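Cytochrome C-type biogenesis protein ccmF (Thermus thermophilus, PDB 6ZMQ) is a membrane-bound cytochrome c heme lyase of cytochrome c maturation that holds a heme b and probably takes part in heme handling and attachment. Local coordinates at residues 522-528 with 621-627; 246-251 with 593-597; 529-535 with 616-622; 512-516 with 633-637. Numbering follows the deposited sequence.

Contact 1 of 4, residues 522-528 with 621-627; sequences FSQTYRL and LIVTPLV. With LMT (dodecyl-beta-D-maltoside), chain D.
Residues 522-525 are the last turn of helix 501-525. Gln-524 NE2 makes a weak 3.4 Å hydrogen bond to O5' of the maltoside. Tyr-526 leaves helical angles (phi/psi -107/64), and Arg-527 and Leu-528 are extended. The partner, 621-625, is the end of strand 617-625 and runs antiparallel to Leu-528. Ile-622 CA lies 3.3 Å from Leu-528 O, a CA-H...O contact. Val-623 pairs with Leu-528 as a hydrogen-bonded antiparallel pair, CA to CA 5.3 Å. Leu-528 N donates to Val-623 O at 3.0 Å, and Val-623 N to Leu-528 O at 2.9 Å. On one face Leu-528 CD2 is 3.7 Å from Val-623 CG1. Thr-624 CG2 meets Arg-527 CB at 3.7 Å; Thr-624 OG1 is hydrogen-bonded to Tyr-246 OH, and Arg-527 NH2 to Gly-252 O. Pro-625 fills the helix-to-strand corner: its CD is 3.2 Å from Tyr-526 O and 3.5 Å from Phe-522 O. Leu-626 has positive phi (60/28), setting its CD1 3.8 Å from Phe-522 CB. Val-627 CG2 lies 3.9 Å from Ser-523 CB. The chain leaves one predicted transmembrane helix here and returns 93 residues later to enter another, consistent with a junction where helices 501-525 and 627-644 meet an antiparallel sheet outside the membrane.

Contact 2 of 4, residues 246-251 with 593-597; sequences YEVLGW and KVIYT
Lys-593, Ile-595 and Glu-247 lose the most surface here. Segment 246-251 is the end of helix 224-247 and the turn after it; 593-597 is largely extended. The closest CA atoms are Gly-250 and Val-594, 5.7 Å apart. Lys-593 curls back (chi1 to chi4 m, t, m, m) and sets NZ over a face of Trp-251. NZ is 3.7 Å from the centroid of the six-membered ring and 24° off its normal, a cation-pi contact. Ile-595 points at the helix end, with chi1 p. Its CG1 is 3.2 Å from Glu-247 O and its CG2 3.7 Å from Gly-250 O. Gly-250 has positive phi (63/44), and a CB there would clash with Ile-595 CG2. Glu-247 is extended (chi1 and chi2 t), and its OE1 reaches 3.4 Å from Thr-597 CG2. Val-594 CG1 lies 3.3 Å from Val-248 O. The two segments share no hydrogen bond. Apolar groups against backbone carbonyls and one cation over an indole therefore join the end of helix 224-247 to 593-597, which begins with the edge strand 593-594, a fit that relies on shape and electrostatics.

Contact 3 of 4, residues 529-535 with 616-622; sequences ESEKTLY and WASLRLI. With LMT (dodecyl-beta-D-maltoside), chain D.
Backbone hydrogen bonds join strands 529-534 and 617-622 in antiparallel register. Lys-532 N to Leu-619 O and Leu-619 N to Lys-532 O are both 2.9 Å. Ser-530 N to Leu-621 O and Leu-621 N to Ser-530 O are both 3.0 Å. Leu-534 N donates to Ala-617 O at 2.9 Å; the return bond, Ala-617 N to Leu-534 O, is weak at 3.5 Å. Ser-618 OG adds a bond to Lys-532 O at 2.9 Å. The non-hydrogen-bonded pairs are Glu-529 with Ile-622, Glu-531 with Arg-620 and Thr-533 with Ser-618. The strand axes come within 4.4 Å, at 153°. On the face of Glu-529 and Arg-620 lies a salt-bridge network. Arg-620 NH1 is 3.3 Å from Glu-529 OE1, which sits well out of the guanidinium plane, and a long 3.6 Å from Glu-531 OE2. Glu-529 OE2 also accepts from O4' of the bound maltoside at 3.1 Å. On the other face Leu-534 CD1 meets Leu-619 CD1 at 4.0 Å. At the far end Thr-533 CG2 sits over Trp-616, 3.4 Å from the centroid of its six-membered ring, a CH-pi contact. The arrangement is a regular antiparallel strand pair, with 528-534 at the edge of the four-stranded sheet.

Contact 4 of 4, residues 512-516 with 633-637; sequences AVALM and AGGLM. With HEM (protoporphyrin IX containing Fe), chain B.
Two helices pack antiparallel here, 512-516 of helix 501-525 and 633-637 of helix 627-644. Their short axes approach to 8.5 Å at a signed crossing angle of -162°. Small residues allow this: Ala-512 and Ala-633 have CA atoms 4.6 Å apart. The methyl of Ala-512 is a bump in a hollow made by Ala-633, Leu-636 and Met-637. Its CB lies 3.3 Å from Ala-633 O, 3.8 Å from Leu-636 CB and 3.7 Å from Met-637 CG. The methyl of Ala-633 sits between Leu-515 and Met-516, its CB 3.8 Å from Leu-515 CG and 3.7 Å from Met-516 CG. Leu-515 (chi1 t, chi2 p) sets CD2 4.0 Å from Leu-636 CD1. Met-637, with chi2 near 180°, stretches out so that its CE reaches Met-516 SD at 3.8 Å and Val-513 CG2 at 4.2 Å. Val-513 points away from the partner helix, and its CG2 is a tight 3.0 Å from heme CBC. His-510, an axial ligand of the heme iron, lies on the same helix. The side-chain contacts are apolar, one methyl meets a backbone carbonyl and no hydrogen bond joins the segments, so van der Waals fit dominates, as suits predicted membrane helices beside the heme.

Contacts 4, 1 and 3 are nested along the chain. Helix 501-525 runs from contact 4 to contact 1, and strand 528-534 carries on into contact 3; strand 617-625 and helix 627-644 run back through contacts 3, 1 and 4 in turn. Centres of contacts 4 and 1 lie 18 Å apart, as do those of 1 and 3. Contact 2 meets contact 1 through Thr-624 OG1 and Tyr-246 OH, 3.0 Å apart, and contact 3 through Trp-251 CZ3 and Arg-620 NH2 at 3.5 Å. Contact 4 touches the heme: the Val-513 side chain is about 6 Å from that of His-510 and 9 Å from that of His-276. The maltoside head meets contacts 1 and 3; its tail reaches Met-516.

Contact 1 of 4, residues 522-528 with 621-627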
# COMPACT_ATOMS: atom_id res chain seq x y z
N PHE A 522 -21.36 -1.71 6.77
CA PHE A 522 -22.07 -1.30 7.98
C PHE A 522 -21.66 0.11 8.44
O PHE A 522 -22.49 0.85 8.98
CB PHE A 522 -21.85 -2.33 9.09
CG PHE A 522 -22.94 -3.38 9.17
CD1 PHE A 522 -22.85 -4.55 8.43
CD2 PHE A 522 -24.05 -3.17 9.96
CE1 PHE A 522 -23.85 -5.51 8.49
CE2 PHE A 522 -25.06 -4.12 10.03
CZ PHE A 522 -24.95 -5.29 9.29
N SER A 523 -20.38 0.49 8.26
CA SER A 523 -19.95 1.84 8.63
C SER A 523 -20.35 2.87 7.58
O SER A 523 -20.58 4.04 7.92
CB SER A 523 -18.44 1.86 8.88
OG SER A 523 -17.71 1.49 7.72
N GLN A 524 -20.37 2.48 6.31
CA GLN A 524 -20.79 3.39 5.24
C GLN A 524 -22.28 3.70 5.32
O GLN A 524 -22.69 4.84 5.08
CB GLN A 524 -20.44 2.78 3.88
CG GLN A 524 -19.02 3.06 3.39
CD GLN A 524 -18.71 4.55 3.30
OE1 GLN A 524 -19.52 5.34 2.83
NE2 GLN A 524 -17.51 4.92 3.74
N THR A 525 -23.10 2.68 5.60
CA THR A 525 -24.54 2.91 5.71
C THR A 525 -24.88 3.72 6.96
O THR A 525 -25.60 4.72 6.89
CB THR A 525 -25.29 1.57 5.72
OG1 THR A 525 -24.54 0.58 6.43
CG2 THR A 525 -25.55 1.09 4.30
N TYR A 526 -24.38 3.28 8.12
CA TYR A 526 -24.97 3.65 9.40
C TYR A 526 -24.12 4.64 10.18
O TYR A 526 -23.68 4.37 11.30
CB TYR A 526 -25.20 2.39 10.23
CG TYR A 526 -26.39 1.65 9.74
CD1 TYR A 526 -27.54 2.35 9.40
CD2 TYR A 526 -26.39 0.27 9.63
CE1 TYR A 526 -28.64 1.72 8.96
CE2 TYR A 526 -27.50 -0.39 9.17
CZ TYR A 526 -28.63 0.35 8.84
OH TYR A 526 -29.77 -0.22 8.37
N ARG A 527 -23.95 5.84 9.65
CA ARG A 527 -23.11 6.78 10.37
C ARG A 527 -23.80 8.13 10.51
O ARG A 527 -24.49 8.59 9.60
CB ARG A 527 -21.73 6.88 9.70
CG ARG A 527 -21.47 7.92 8.64
CD ARG A 527 -19.98 7.89 8.35
NE ARG A 527 -19.41 9.22 8.26
CZ ARG A 527 -18.11 9.47 8.32
NH1 ARG A 527 -17.67 10.72 8.36
NH2 ARG A 527 -17.24 8.48 8.46
N LEU A 528 -23.67 8.70 11.70
CA LEU A 528 -24.26 10.01 11.99
C LEU A 528 -23.21 10.96 12.54
O LEU A 528 -22.40 10.58 13.40
CB LEU A 528 -25.46 9.92 12.96
CG LEU A 528 -25.42 9.43 14.40
CD1 LEU A 528 -26.62 9.93 15.15
CD2 LEU A 528 -25.51 7.92 14.40
N LEU A 621 -19.12 15.11 16.83
CA LEU A 621 -19.11 13.72 17.28
C LEU A 621 -19.72 12.88 16.16
O LEU A 621 -20.85 13.14 15.73
CB LEU A 621 -19.84 13.57 18.62
CG LEU A 621 -20.02 12.26 19.41
CD1 LEU A 621 -21.27 11.54 19.04
CD2 LEU A 621 -18.84 11.31 19.30
N ILE A 622 -18.89 11.94 15.60
CA ILE A 622 -19.38 11.02 14.57
C ILE A 622 -19.48 9.61 15.16
O ILE A 622 -18.68 9.20 16.02
CB ILE A 622 -18.54 11.11 13.27
CG1 ILE A 622 -17.16 10.48 13.36
CG2 ILE A 622 -18.32 12.55 12.88
CD1 ILE A 622 -17.01 9.07 12.78
N VAL A 623 -20.48 8.87 14.68
CA VAL A 623 -20.86 7.57 15.21
C VAL A 623 -21.00 6.59 14.04
O VAL A 623 -21.79 6.83 13.11
CB VAL A 623 -22.17 7.66 16.03
CG1 VAL A 623 -22.76 6.29 16.26
CG2 VAL A 623 -21.94 8.34 17.36
N THR A 624 -20.18 5.54 14.07
CA THR A 624 -19.98 4.50 13.06
C THR A 624 -19.91 3.13 13.71
O THR A 624 -19.33 2.99 14.80
CB THR A 624 -18.65 4.73 12.31
OG1 THR A 624 -17.58 4.80 13.27
CG2 THR A 624 -18.66 6.00 11.49
N PRO A 625 -20.44 2.09 13.06
CA PRO A 625 -20.34 0.73 13.61
C PRO A 625 -19.22 -0.09 12.99
O PRO A 625 -18.85 0.09 11.83
CB PRO A 625 -21.71 0.12 13.24
CG PRO A 625 -22.52 1.26 12.62
CD PRO A 625 -21.47 2.14 12.03
N LEU A 626 -18.69 -1.00 13.82
CA LEU A 626 -17.79 -2.10 13.43
C LEU A 626 -16.49 -1.63 12.77
O LEU A 626 -15.88 -2.37 12.00
CB LEU A 626 -18.52 -3.10 12.52
CG LEU A 626 -19.62 -3.93 13.20
CD1 LEU A 626 -20.84 -4.08 12.30
CD2 LEU A 626 -19.08 -5.29 13.63
N VAL A 627 -16.03 -0.43 13.09
CA VAL A 627 -14.77 0.05 12.51
C VAL A 627 -13.58 -0.53 13.26
O VAL A 627 -12.47 -0.62 12.72
CB VAL A 627 -14.77 1.59 12.48
CG1 VAL A 627 -13.71 2.16 11.54
CG2 VAL A 627 -16.11 2.06 12.01
C1B LMT D . -17.58 11.74 3.98
C2B LMT D . -18.86 12.30 3.28
C3B LMT D . -19.55 13.49 4.03
C4B LMT D . -18.95 13.82 5.42
C5B LMT D . -17.43 13.90 5.22
C6B LMT D . -16.76 14.39 6.49
O1B LMT D . -16.74 11.12 3.03
O2B LMT D . -18.48 12.69 2.01
O3B LMT D . -20.90 13.32 4.08
O4' LMT D . -19.42 15.03 5.88
O5B LMT D . -16.83 12.67 4.76
O6B LMT D . -17.20 15.65 6.80
C1' LMT D . -15.88 7.16 1.67
C2' LMT D . -17.11 7.88 1.05
C3' LMT D . -17.07 9.41 1.35
C4' LMT D . -16.84 9.71 2.85
C5' LMT D . -15.48 9.03 3.13
C6' LMT D . -14.83 9.35 4.44
O1' LMT D . -16.12 5.81 1.78
O2' LMT D . -17.10 7.72 -0.31
O3' LMT D . -18.20 10.02 0.90
O5' LMT D . -15.63 7.62 3.02
O6' LMT D . -15.59 8.72 5.39
C1 LMT D . -15.59 4.98 0.75
C2 LMT D . -15.23 3.68 1.42
C3 LMT D . -15.47 2.42 0.65
C4 LMT D . -14.27 2.12 -0.23
C5 LMT D . -14.50 0.83 -0.97
C6 LMT D . -13.26 0.01 -1.16
C7 LMT D . -12.53 -0.20 0.14
C8 LMT D . -11.99 -1.59 0.18
C9 LMT D . -10.55 -1.63 0.58
C10 LMT D . -10.11 -3.07 0.54
C11 LMT D . -8.71 -3.18 1.03
C12 LMT D . -8.48 -4.46 1.76

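Contact 2 of 4, residues 246-251 with 593-597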
# COMPACT_ATOMS: atom_id res chain seq x y z
N TYR A 246 -8.20 7.63 9.50
CA TYR A 246 -9.32 7.66 10.44
C TYR A 246 -8.89 8.21 11.80
O TYR A 246 -9.43 9.22 12.27
CB TYR A 246 -9.94 6.28 10.60
CG TYR A 246 -11.30 6.28 11.29
CD1 TYR A 246 -12.45 6.71 10.62
CD2 TYR A 246 -11.43 5.91 12.61
CE1 TYR A 246 -13.69 6.70 11.25
CE2 TYR A 246 -12.66 5.90 13.25
CZ TYR A 246 -13.79 6.29 12.57
OH TYR A 246 -14.99 6.28 13.22
N GLU A 247 -7.91 7.57 12.46
CA GLU A 247 -7.67 7.84 13.87
C GLU A 247 -6.65 8.95 14.12
O GLU A 247 -6.77 9.66 15.12
CB GLU A 247 -7.22 6.55 14.59
CG GLU A 247 -7.15 6.65 16.14
CD GLU A 247 -7.12 5.32 16.87
OE1 GLU A 247 -8.12 4.58 16.84
OE2 GLU A 247 -6.11 5.07 17.57
N VAL A 248 -5.65 9.17 13.27
CA VAL A 248 -4.63 10.16 13.60
C VAL A 248 -4.69 11.42 12.74
O VAL A 248 -4.57 12.53 13.30
CB VAL A 248 -3.21 9.55 13.56
CG1 VAL A 248 -2.24 10.45 14.29
CG2 VAL A 248 -3.19 8.15 14.16
N LEU A 249 -4.91 11.32 11.43
CA LEU A 249 -5.16 12.54 10.67
C LEU A 249 -6.55 13.08 10.95
O LEU A 249 -6.75 14.29 10.88
CB LEU A 249 -4.96 12.29 9.16
CG LEU A 249 -4.87 13.44 8.14
CD1 LEU A 249 -6.23 13.86 7.59
CD2 LEU A 249 -4.12 14.65 8.71
N GLY A 250 -7.47 12.19 11.32
CA GLY A 250 -8.69 12.53 12.02
C GLY A 250 -9.68 13.42 11.29
O GLY A 250 -10.24 14.34 11.89
N TRP A 251 -9.91 13.15 10.01
CA TRP A 251 -11.02 13.78 9.31
C TRP A 251 -12.18 12.81 9.18
O TRP A 251 -12.93 12.82 8.19
CB TRP A 251 -10.59 14.32 7.94
CG TRP A 251 -10.17 15.75 8.04
CD1 TRP A 251 -8.89 16.24 8.01
CD2 TRP A 251 -11.03 16.86 8.29
NE1 TRP A 251 -8.92 17.61 8.17
CE2 TRP A 251 -10.22 18.01 8.35
CE3 TRP A 251 -12.41 17.01 8.44
CZ2 TRP A 251 -10.75 19.29 8.56
CZ3 TRP A 251 -12.93 18.26 8.65
CH2 TRP A 251 -12.11 19.39 8.71
N LYS A 593 -6.70 18.81 14.05
CA LYS A 593 -7.21 18.01 15.14
C LYS A 593 -6.42 16.72 15.27
O LYS A 593 -5.80 16.23 14.31
CB LYS A 593 -8.68 17.69 14.88
CG LYS A 593 -9.52 18.93 14.69
CD LYS A 593 -10.96 18.68 14.37
CE LYS A 593 -11.11 18.10 12.97
NZ LYS A 593 -10.69 19.07 11.93
N VAL A 594 -6.44 16.15 16.48
CA VAL A 594 -6.32 14.70 16.67
C VAL A 594 -7.47 14.27 17.57
O VAL A 594 -7.69 14.80 18.68
CB VAL A 594 -4.95 14.23 17.21
CG1 VAL A 594 -3.92 14.15 16.10
CG2 VAL A 594 -4.43 15.08 18.25
N ILE A 595 -8.25 13.33 17.06
CA ILE A 595 -9.49 12.84 17.63
C ILE A 595 -9.20 11.88 18.78
O ILE A 595 -8.14 11.25 18.84
CB ILE A 595 -10.31 12.20 16.50
CG1 ILE A 595 -9.59 11.02 15.84
CG2 ILE A 595 -10.34 13.08 15.32
CD1 ILE A 595 -10.02 9.65 16.23
N TYR A 596 -10.14 11.77 19.71
CA TYR A 596 -10.08 10.66 20.66
C TYR A 596 -11.22 9.71 20.36
O TYR A 596 -12.32 10.14 20.00
CB TYR A 596 -10.09 11.14 22.12
CG TYR A 596 -10.39 10.04 23.12
CD1 TYR A 596 -9.44 9.06 23.42
CD2 TYR A 596 -11.66 9.92 23.69
CE1 TYR A 596 -9.72 8.03 24.31
CE2 TYR A 596 -11.94 8.91 24.58
CZ TYR A 596 -10.97 7.96 24.88
OH TYR A 596 -11.25 6.94 25.76
N THR A 597 -10.95 8.41 20.46
CA THR A 597 -11.96 7.41 20.14
C THR A 597 -12.01 6.21 21.08
O THR A 597 -10.99 5.52 21.29
CB THR A 597 -11.81 6.96 18.69
OG1 THR A 597 -12.65 5.83 18.49
CG2 THR A 597 -10.35 6.64 18.33

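Contact 3 of 4, residues 529-535 with 616-622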
# COMPACT_ATOMS: atom_id res chain seq x y z
N GLU A 529 -23.24 12.19 12.06
CA GLU A 529 -22.34 13.24 12.50
C GLU A 529 -23.19 14.36 13.11
O GLU A 529 -24.32 14.60 12.67
CB GLU A 529 -21.44 13.76 11.34
CG GLU A 529 -21.87 15.01 10.58
CD GLU A 529 -21.01 15.28 9.35
OE1 GLU A 529 -20.38 16.36 9.29
OE2 GLU A 529 -20.95 14.42 8.45
N SER A 530 -22.67 14.96 14.17
CA SER A 530 -23.34 16.13 14.75
C SER A 530 -22.31 17.15 15.17
O SER A 530 -21.35 16.83 15.88
CB SER A 530 -24.22 15.75 15.94
OG SER A 530 -23.56 14.79 16.73
N GLU A 531 -22.51 18.39 14.72
CA GLU A 531 -21.65 19.51 15.04
C GLU A 531 -22.39 20.46 15.96
O GLU A 531 -23.41 21.05 15.58
CB GLU A 531 -21.23 20.24 13.76
CG GLU A 531 -20.96 19.29 12.61
CD GLU A 531 -20.14 19.92 11.51
OE1 GLU A 531 -19.12 20.56 11.83
OE2 GLU A 531 -20.53 19.79 10.33
N LYS A 532 -21.88 20.61 17.18
CA LYS A 532 -22.51 21.41 18.23
C LYS A 532 -21.50 22.43 18.72
O LYS A 532 -20.32 22.38 18.37
CB LYS A 532 -22.99 20.52 19.38
CG LYS A 532 -23.17 19.04 19.02
CD LYS A 532 -23.59 18.17 20.19
CE LYS A 532 -22.37 17.65 20.93
NZ LYS A 532 -22.69 16.50 21.82
N THR A 533 -21.94 23.38 19.54
CA THR A 533 -21.01 24.32 20.15
C THR A 533 -21.45 24.58 21.58
O THR A 533 -22.53 25.14 21.81
CB THR A 533 -20.96 25.64 19.37
OG1 THR A 533 -20.69 25.38 17.99
CG2 THR A 533 -19.83 26.51 19.89
N LEU A 534 -20.58 24.28 22.55
CA LEU A 534 -21.03 24.17 23.93
C LEU A 534 -20.19 25.10 24.79
O LEU A 534 -18.98 25.23 24.61
CB LEU A 534 -20.89 22.74 24.46
CG LEU A 534 -21.77 21.52 24.14
CD1 LEU A 534 -21.56 21.05 22.74
CD2 LEU A 534 -21.46 20.40 25.12
N TYR A 535 -20.85 25.75 25.75
CA TYR A 535 -20.19 26.64 26.69
C TYR A 535 -20.03 25.89 28.01
O TYR A 535 -18.92 25.71 28.50
CB TYR A 535 -20.92 27.99 26.92
CG TYR A 535 -22.47 28.14 26.89
CD1 TYR A 535 -23.21 28.33 25.71
CD2 TYR A 535 -23.16 28.20 28.10
CE1 TYR A 535 -24.59 28.47 25.74
CE2 TYR A 535 -24.54 28.37 28.13
CZ TYR A 535 -25.24 28.50 26.95
OH TYR A 535 -26.61 28.67 26.99
N TRP A 616 -15.36 29.96 24.43
CA TRP A 616 -16.31 28.85 24.32
C TRP A 616 -15.79 27.97 23.20
O TRP A 616 -14.98 28.44 22.40
CB TRP A 616 -17.75 29.34 24.03
CG TRP A 616 -18.10 29.76 22.58
CD1 TRP A 616 -17.32 30.42 21.66
CD2 TRP A 616 -19.40 29.64 21.97
NE1 TRP A 616 -18.03 30.63 20.50
CE2 TRP A 616 -19.31 30.17 20.67
CE3 TRP A 616 -20.62 29.11 22.39
CZ2 TRP A 616 -20.40 30.19 19.78
CZ3 TRP A 616 -21.70 29.13 21.51
CH2 TRP A 616 -21.58 29.67 20.23
N ALA A 617 -16.15 26.69 23.16
CA ALA A 617 -15.67 25.89 22.04
C ALA A 617 -16.77 25.06 21.39
O ALA A 617 -17.82 24.80 21.98
CB ALA A 617 -14.52 24.99 22.49
N SER A 618 -16.49 24.62 20.17
CA SER A 618 -17.35 23.74 19.39
C SER A 618 -16.89 22.29 19.53
O SER A 618 -15.83 22.01 20.08
CB SER A 618 -17.38 24.14 17.92
OG SER A 618 -17.82 23.07 17.10
N LEU A 619 -17.74 21.37 19.07
CA LEU A 619 -17.46 19.94 19.07
C LEU A 619 -18.10 19.29 17.84
O LEU A 619 -19.12 19.77 17.34
CB LEU A 619 -18.01 19.27 20.32
CG LEU A 619 -17.18 19.25 21.60
CD1 LEU A 619 -17.58 20.43 22.47
CD2 LEU A 619 -17.39 17.96 22.35
N ARG A 620 -17.50 18.20 17.37
CA ARG A 620 -18.14 17.30 16.41
C ARG A 620 -18.03 15.87 16.93
O ARG A 620 -16.99 15.46 17.45
CB ARG A 620 -17.53 17.43 15.00
CG ARG A 620 -18.06 16.43 13.96
CD ARG A 620 -18.09 16.97 12.54
NE ARG A 620 -17.00 16.47 11.70
CZ ARG A 620 -16.74 16.91 10.47
NH1 ARG A 620 -17.50 17.86 9.93
NH2 ARG A 620 -15.73 16.41 9.77
N LEU A 621 -19.12 15.11 16.83
CA LEU A 621 -19.11 13.72 17.28
C LEU A 621 -19.72 12.88 16.16
O LEU A 621 -20.85 13.14 15.73
CB LEU A 621 -19.84 13.57 18.62
CG LEU A 621 -20.02 12.26 19.41
CD1 LEU A 621 -21.27 11.54 19.04
CD2 LEU A 621 -18.84 11.31 19.30
N ILE A 622 -18.89 11.94 15.60
CA ILE A 622 -19.38 11.02 14.57
C ILE A 622 -19.48 9.61 15.16
O ILE A 622 -18.68 9.20 16.02
CB ILE A 622 -18.54 11.11 13.27
CG1 ILE A 622 -17.16 10.48 13.36
CG2 ILE A 622 -18.32 12.55 12.88
CD1 ILE A 622 -17.01 9.07 12.78
C1B LMT D . -17.58 11.74 3.98
C2B LMT D . -18.86 12.30 3.28
C3B LMT D . -19.55 13.49 4.03
C4B LMT D . -18.95 13.82 5.42
C5B LMT D . -17.43 13.90 5.22
C6B LMT D . -16.76 14.39 6.49
O1B LMT D . -16.74 11.12 3.03
O2B LMT D . -18.48 12.69 2.01
O3B LMT D . -20.90 13.32 4.08
O4' LMT D . -19.42 15.03 5.88
O5B LMT D . -16.83 12.67 4.76
O6B LMT D . -17.20 15.65 6.80
C1' LMT D . -15.88 7.16 1.67
C2' LMT D . -17.11 7.88 1.05
C3' LMT D . -17.07 9.41 1.35
C4' LMT D . -16.84 9.71 2.85
C5' LMT D . -15.48 9.03 3.13
C6' LMT D . -14.83 9.35 4.44
O1' LMT D . -16.12 5.81 1.78
O2' LMT D . -17.10 7.72 -0.31
O3' LMT D . -18.20 10.02 0.90
O5' LMT D . -15.63 7.62 3.02
O6' LMT D . -15.59 8.72 5.39
C1 LMT D . -15.59 4.98 0.75
C2 LMT D . -15.23 3.68 1.42
C3 LMT D . -15.47 2.42 0.65
C4 LMT D . -14.27 2.12 -0.23
C5 LMT D . -14.50 0.83 -0.97
C6 LMT D . -13.26 0.01 -1.16
C7 LMT D . -12.53 -0.20 0.14
C8 LMT D . -11.99 -1.59 0.18
C9 LMT D . -10.55 -1.63 0.58
C10 LMT D . -10.11 -3.07 0.54
C11 LMT D . -8.71 -3.18 1.03
C12 LMT D . -8.48 -4.46 1.76

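Contact 4 of 4, residues 512-516 with 633-637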
# COMPACT_ATOMS: atom_id res chain seq x y z
N ALA A 512 -10.54 -12.59 6.61
CA ALA A 512 -10.21 -11.21 7.00
C ALA A 512 -10.79 -10.25 5.98
O ALA A 512 -11.26 -9.24 6.40
CB ALA A 512 -8.73 -11.05 7.09
N VAL A 513 -10.69 -10.52 4.68
CA VAL A 513 -11.38 -9.56 3.78
C VAL A 513 -12.87 -9.63 4.00
O VAL A 513 -13.48 -8.62 3.86
CB VAL A 513 -11.07 -9.73 2.29
CG1 VAL A 513 -12.27 -9.35 1.45
CG2 VAL A 513 -9.92 -8.86 1.90
N ALA A 514 -13.43 -10.82 4.20
CA ALA A 514 -14.89 -11.01 4.38
C ALA A 514 -15.43 -10.10 5.48
O ALA A 514 -16.52 -9.55 5.30
CB ALA A 514 -15.11 -12.44 4.73
N LEU A 515 -14.72 -10.04 6.61
CA LEU A 515 -15.00 -9.22 7.77
C LEU A 515 -14.88 -7.74 7.47
O LEU A 515 -15.70 -6.94 7.96
CB LEU A 515 -14.01 -9.63 8.87
CG LEU A 515 -14.03 -9.22 10.35
CD1 LEU A 515 -15.43 -9.11 10.94
CD2 LEU A 515 -13.16 -10.20 11.14
N MET A 516 -13.96 -7.35 6.57
CA MET A 516 -13.88 -5.95 6.15
C MET A 516 -15.01 -5.54 5.22
O MET A 516 -15.41 -4.37 5.24
CB MET A 516 -12.54 -5.64 5.48
CG MET A 516 -11.42 -5.28 6.45
SD MET A 516 -10.03 -4.35 5.75
CE MET A 516 -10.81 -3.37 4.47
N ALA A 633 -9.75 -7.29 11.49
CA ALA A 633 -9.59 -7.96 10.21
C ALA A 633 -8.26 -7.62 9.55
O ALA A 633 -7.64 -8.47 8.91
CB ALA A 633 -10.76 -7.59 9.29
N GLY A 634 -7.84 -6.35 9.64
CA GLY A 634 -6.50 -5.99 9.17
C GLY A 634 -5.38 -6.74 9.88
O GLY A 634 -4.42 -7.20 9.26
N GLY A 635 -5.51 -6.86 11.21
CA GLY A 635 -4.63 -7.74 11.97
C GLY A 635 -4.69 -9.20 11.55
O GLY A 635 -3.67 -9.90 11.56
N LEU A 636 -5.89 -9.68 11.20
CA LEU A 636 -6.02 -11.07 10.75
C LEU A 636 -5.35 -11.29 9.40
O LEU A 636 -4.73 -12.34 9.17
CB LEU A 636 -7.50 -11.46 10.70
CG LEU A 636 -8.13 -11.85 12.04
CD1 LEU A 636 -9.65 -11.90 11.93
CD2 LEU A 636 -7.60 -13.18 12.56
N MET A 637 -5.41 -10.28 8.52
CA MET A 637 -4.68 -10.31 7.25
C MET A 637 -3.17 -10.32 7.47
O MET A 637 -2.44 -11.01 6.74
CB MET A 637 -5.07 -9.10 6.41
CG MET A 637 -5.97 -9.40 5.24
SD MET A 637 -6.32 -7.85 4.40
CE MET A 637 -7.83 -7.41 5.21
CHA HEM B . -4.90 -17.29 -2.35
CHB HEM B . -9.25 -17.36 -4.61
CHC HEM B . -9.83 -12.59 -3.61
CHD HEM B . -5.73 -12.74 -0.98
C1A HEM B . -6.04 -17.67 -3.05
C2A HEM B . -6.22 -18.98 -3.58
C3A HEM B . -7.43 -19.00 -4.21
C4A HEM B . -8.01 -17.73 -4.09
CMA HEM B . -8.04 -20.18 -4.92
CAA HEM B . -5.25 -20.15 -3.46
CBA HEM B . -5.34 -20.83 -2.09
CGA HEM B . -6.70 -21.45 -1.86
O1A HEM B . -7.41 -21.05 -0.91
O2A HEM B . -7.11 -22.35 -2.62
C1B HEM B . -9.74 -16.04 -4.53
C2B HEM B . -10.89 -15.60 -5.23
C3B HEM B . -11.07 -14.28 -4.97
C4B HEM B . -9.96 -13.89 -4.09
CMB HEM B . -11.78 -16.44 -6.10
CAB HEM B . -12.12 -13.38 -5.46
CBB HEM B . -11.73 -12.57 -6.64
C1C HEM B . -8.82 -12.25 -2.75
C2C HEM B . -8.75 -11.07 -2.00
C3C HEM B . -7.59 -11.14 -1.27
C4C HEM B . -6.94 -12.36 -1.55
CMC HEM B . -9.72 -9.92 -1.98
CAC HEM B . -7.11 -10.11 -0.36
CBC HEM B . -7.36 -10.25 1.09
C1D HEM B . -5.10 -13.98 -1.16
C2D HEM B . -3.77 -14.33 -0.65
C3D HEM B . -3.52 -15.61 -1.03
C4D HEM B . -4.73 -16.03 -1.77
CMD HEM B . -2.85 -13.44 0.13
CAD HEM B . -2.27 -16.43 -0.75
CBD HEM B . -1.43 -16.52 -2.03
CGD HEM B . -0.09 -17.19 -1.86
O1D HEM B . 0.11 -18.36 -2.27
O2D HEM B . 0.84 -16.57 -1.32
NA HEM B . -7.15 -16.93 -3.40
NB HEM B . -9.22 -14.98 -3.88
NC HEM B . -7.74 -13.03 -2.44
ND HEM B . -5.60 -15.02 -1.80
FE HEM B . -7.48 -15.04 -2.74